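Local coordinates for TfuA domain-containing protein (Methanosarcina acetivorans, PDB 6XP8) that takes part in peptide backbone thioamidation, probably acting together with a YcaO protein, at residues 71-76 with 208-213. Numbering follows the deposited sequence.
Sequences KVVGGA and ETVKKL
Val73 leaves strand 71-74 toward helix 198-215, and its branches meet three residues of that helix. The side chains of Val73 and Thr209 cross obliquely, and CG1 of Val73, anti to the backbone N, lies 3.9 Å from CG2 of Thr209. The other branch, CG2, runs tip to tip into Leu213, where CD1 lies 3.6 Å away from Val73 CG2. From the flank, Val210 brings its CG2 to 4.1 Å from Val73 CB. A beta-branched residue suits this place, since its two methyls diverge from CB, so that CG1 reaches Thr209 while CG2 touches both Thr209 and, a turn later, Leu213. An alanine here would remove both methyls and would probably loosen the packing against Thr209, Val210 and Leu213. Thr209 can serve an apolar surface because its OG1 is hydrogen-bonded to the carbonyl oxygen of Leu205, one turn earlier, while CG2 faces Val73. At the exposed end Lys71 lays its aliphatic chain obliquely across Leu213, its CD 3.8 Å from Leu213 CD2, and only then bends at chi4 (-64°), so the methylenes do the packing of a hydrophobic residue. The axes of strand 71-74 and helix segment 208-213 run nearly antiparallel, at 164°, and approach to 9.1 Å. The helix thus packs on one face of the parallel sheet: Val210 and Leu213 also touch Val43 of the adjacent strand 43-46, and Val210 reaches on to Ala3 and Ile5 of strand 3-6.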
ATOM      1  N   LYS A  71       7.816   8.697 -17.352  1.00 18.05           N
ATOM      2  CA  LYS A  71       6.457   8.510 -16.862  1.00 18.52           C
ATOM      3  C   LYS A  71       6.543   7.947 -15.447  1.00 17.45           C
ATOM      4  O   LYS A  71       7.353   7.063 -15.181  1.00 17.79           O
ATOM      5  CB  LYS A  71       5.663   7.578 -17.782  1.00 20.12           C
ATOM      6  CG  LYS A  71       5.693   8.004 -19.244  1.00 22.29           C
ATOM      7  CD  LYS A  71       4.489   7.493 -20.018  1.00 24.22           C
ATOM      8  CE  LYS A  71       4.390   8.153 -21.391  1.00 25.50           C
ATOM      9  NZ  LYS A  71       4.162   9.624 -21.321  1.00 27.48           N
ATOM     10  N   VAL A  72       5.744   8.498 -14.537  1.00 16.38           N
ATOM     11  CA  VAL A  72       5.740   8.047 -13.140  1.00 15.82           C
ATOM     12  C   VAL A  72       4.328   7.597 -12.772  1.00 15.48           C
ATOM     13  O   VAL A  72       3.376   8.378 -12.864  1.00 15.73           O
ATOM     14  CB  VAL A  72       6.270   9.126 -12.152  1.00 15.63           C
ATOM     15  CG1 VAL A  72       6.358   8.569 -10.729  1.00 15.42           C
ATOM     16  CG2 VAL A  72       7.646   9.638 -12.580  1.00 15.61           C
ATOM     17  N   VAL A  73       4.221   6.334 -12.358  1.00 15.48           N
ATOM     18  CA  VAL A  73       2.966   5.717 -11.926  1.00 15.40           C
ATOM     19  C   VAL A  73       3.092   5.434 -10.438  1.00 15.16           C
ATOM     20  O   VAL A  73       4.133   4.967  -9.984  1.00 15.10           O
ATOM     21  CB  VAL A  73       2.680   4.389 -12.678  1.00 15.66           C
ATOM     22  CG1 VAL A  73       1.335   3.782 -12.263  1.00 15.81           C
ATOM     23  CG2 VAL A  73       2.706   4.607 -14.178  1.00 15.89           C
ATOM     24  N   GLY A  74       2.032   5.741  -9.691  1.00 14.37           N
ATOM     25  CA  GLY A  74       1.963   5.404  -8.274  1.00 14.12           C
ATOM     26  C   GLY A  74       0.655   4.767  -7.868  1.00 13.70           C
ATOM     27  O   GLY A  74      -0.396   5.082  -8.421  1.00 13.56           O
ATOM     28  N   GLY A  75       0.734   3.860  -6.896  1.00 13.27           N
ATOM     29  CA  GLY A  75      -0.440   3.285  -6.252  1.00 13.34           C
ATOM     30  C   GLY A  75      -0.086   2.443  -5.041  1.00 13.21           C
ATOM     31  O   GLY A  75       1.102   2.257  -4.715  1.00 13.53           O
ATOM     32  N   ALA A  76      -1.135   1.936  -4.388  1.00 13.06           N
ATOM     33  CA  ALA A  76      -1.075   1.000  -3.239  1.00 13.09           C
ATOM     34  C   ALA A  76      -0.627   1.602  -1.902  1.00 13.28           C
ATOM     35  O   ALA A  76      -1.338   1.493  -0.896  1.00 13.52           O
ATOM     36  CB  ALA A  76      -0.273  -0.262  -3.570  1.00 13.41           C
ATOM     37  N   GLU A 208       0.483  -3.485 -14.057  1.00 15.85           N
ATOM     38  CA  GLU A 208      -0.241  -3.567 -15.329  1.00 17.12           C
ATOM     39  C   GLU A 208      -0.246  -2.230 -16.072  1.00 17.10           C
ATOM     40  O   GLU A 208      -0.152  -2.213 -17.300  1.00 17.20           O
ATOM     41  CB  GLU A 208      -1.649  -4.144 -15.119  1.00 18.77           C
ATOM     42  CG  GLU A 208      -1.590  -5.611 -14.688  1.00 21.13           C
ATOM     43  CD  GLU A 208      -2.920  -6.237 -14.294  1.00 22.70           C
ATOM     44  OE1 GLU A 208      -3.831  -5.538 -13.796  1.00 23.68           O
ATOM     45  OE2 GLU A 208      -3.037  -7.472 -14.459  1.00 24.32           O
ATOM     46  N   THR A 209      -0.324  -1.126 -15.321  1.00 16.45           N
ATOM     47  CA  THR A 209      -0.231   0.236 -15.884  1.00 16.97           C
ATOM     48  C   THR A 209       1.169   0.513 -16.443  1.00 16.93           C
ATOM     49  O   THR A 209       1.303   1.032 -17.563  1.00 17.11           O
ATOM     50  CB  THR A 209      -0.650   1.315 -14.851  1.00 17.27           C
ATOM     51  OG1 THR A 209      -2.001   1.074 -14.453  1.00 18.46           O
ATOM     52  CG2 THR A 209      -0.572   2.721 -15.441  1.00 17.31           C
ATOM     53  N   VAL A 210       2.196   0.156 -15.668  1.00 16.77           N
ATOM     54  CA  VAL A 210       3.593   0.281 -16.107  1.00 17.31           C
ATOM     55  C   VAL A 210       3.822  -0.550 -17.380  1.00 17.79           C
ATOM     56  O   VAL A 210       4.419  -0.059 -18.342  1.00 17.93           O
ATOM     57  CB  VAL A 210       4.593  -0.084 -14.977  1.00 16.75           C
ATOM     58  CG1 VAL A 210       6.018  -0.148 -15.503  1.00 16.65           C
ATOM     59  CG2 VAL A 210       4.512   0.930 -13.842  1.00 16.80           C
ATOM     60  N   LYS A 211       3.310  -1.784 -17.384  1.00 18.88           N
ATOM     61  CA  LYS A 211       3.343  -2.662 -18.559  1.00 19.92           C
ATOM     62  C   LYS A 211       2.832  -1.948 -19.815  1.00 20.77           C
ATOM     63  O   LYS A 211       3.500  -1.969 -20.854  1.00 21.55           O
ATOM     64  CB  LYS A 211       2.532  -3.938 -18.297  1.00 20.64           C
ATOM     65  CG  LYS A 211       2.689  -5.028 -19.351  1.00 21.65           C
ATOM     66  CD  LYS A 211       1.774  -6.216 -19.077  1.00 22.50           C
ATOM     67  CE  LYS A 211       2.287  -7.088 -17.943  1.00 23.32           C
ATOM     68  NZ  LYS A 211       1.359  -8.209 -17.609  1.00 24.31           N
ATOM     69  N   LYS A 212       1.671  -1.303 -19.700  1.00 21.34           N
ATOM     70  CA  LYS A 212       1.047  -0.577 -20.813  1.00 22.43           C
ATOM     71  C   LYS A 212       1.883   0.603 -21.297  1.00 22.36           C
ATOM     72  O   LYS A 212       2.025   0.805 -22.507  1.00 22.65           O
ATOM     73  CB  LYS A 212      -0.368  -0.118 -20.448  1.00 24.12           C
ATOM     74  CG  LYS A 212      -1.376  -1.253 -20.427  1.00 26.30           C
ATOM     75  CD  LYS A 212      -2.812  -0.754 -20.441  1.00 27.30           C
ATOM     76  CE  LYS A 212      -3.789  -1.917 -20.572  1.00 28.68           C
ATOM     77  NZ  LYS A 212      -3.708  -2.612 -21.892  1.00 29.94           N
ATOM     78  N   LEU A 213       2.450   1.362 -20.360  1.00 21.91           N
ATOM     79  CA  LEU A 213       3.242   2.545 -20.715  1.00 22.45           C
ATOM     80  C   LEU A 213       4.576   2.207 -21.380  1.00 23.10           C
ATOM     81  O   LEU A 213       5.036   2.959 -22.250  1.00 23.05           O
ATOM     82  CB  LEU A 213       3.445   3.480 -19.512  1.00 21.97           C
ATOM     83  CG  LEU A 213       2.229   4.237 -18.960  1.00 22.41           C
ATOM     84  CD1 LEU A 213       2.636   5.047 -17.742  1.00 22.98           C
ATOM     85  CD2 LEU A 213       1.558   5.145 -19.989  1.00 23.18           C
TER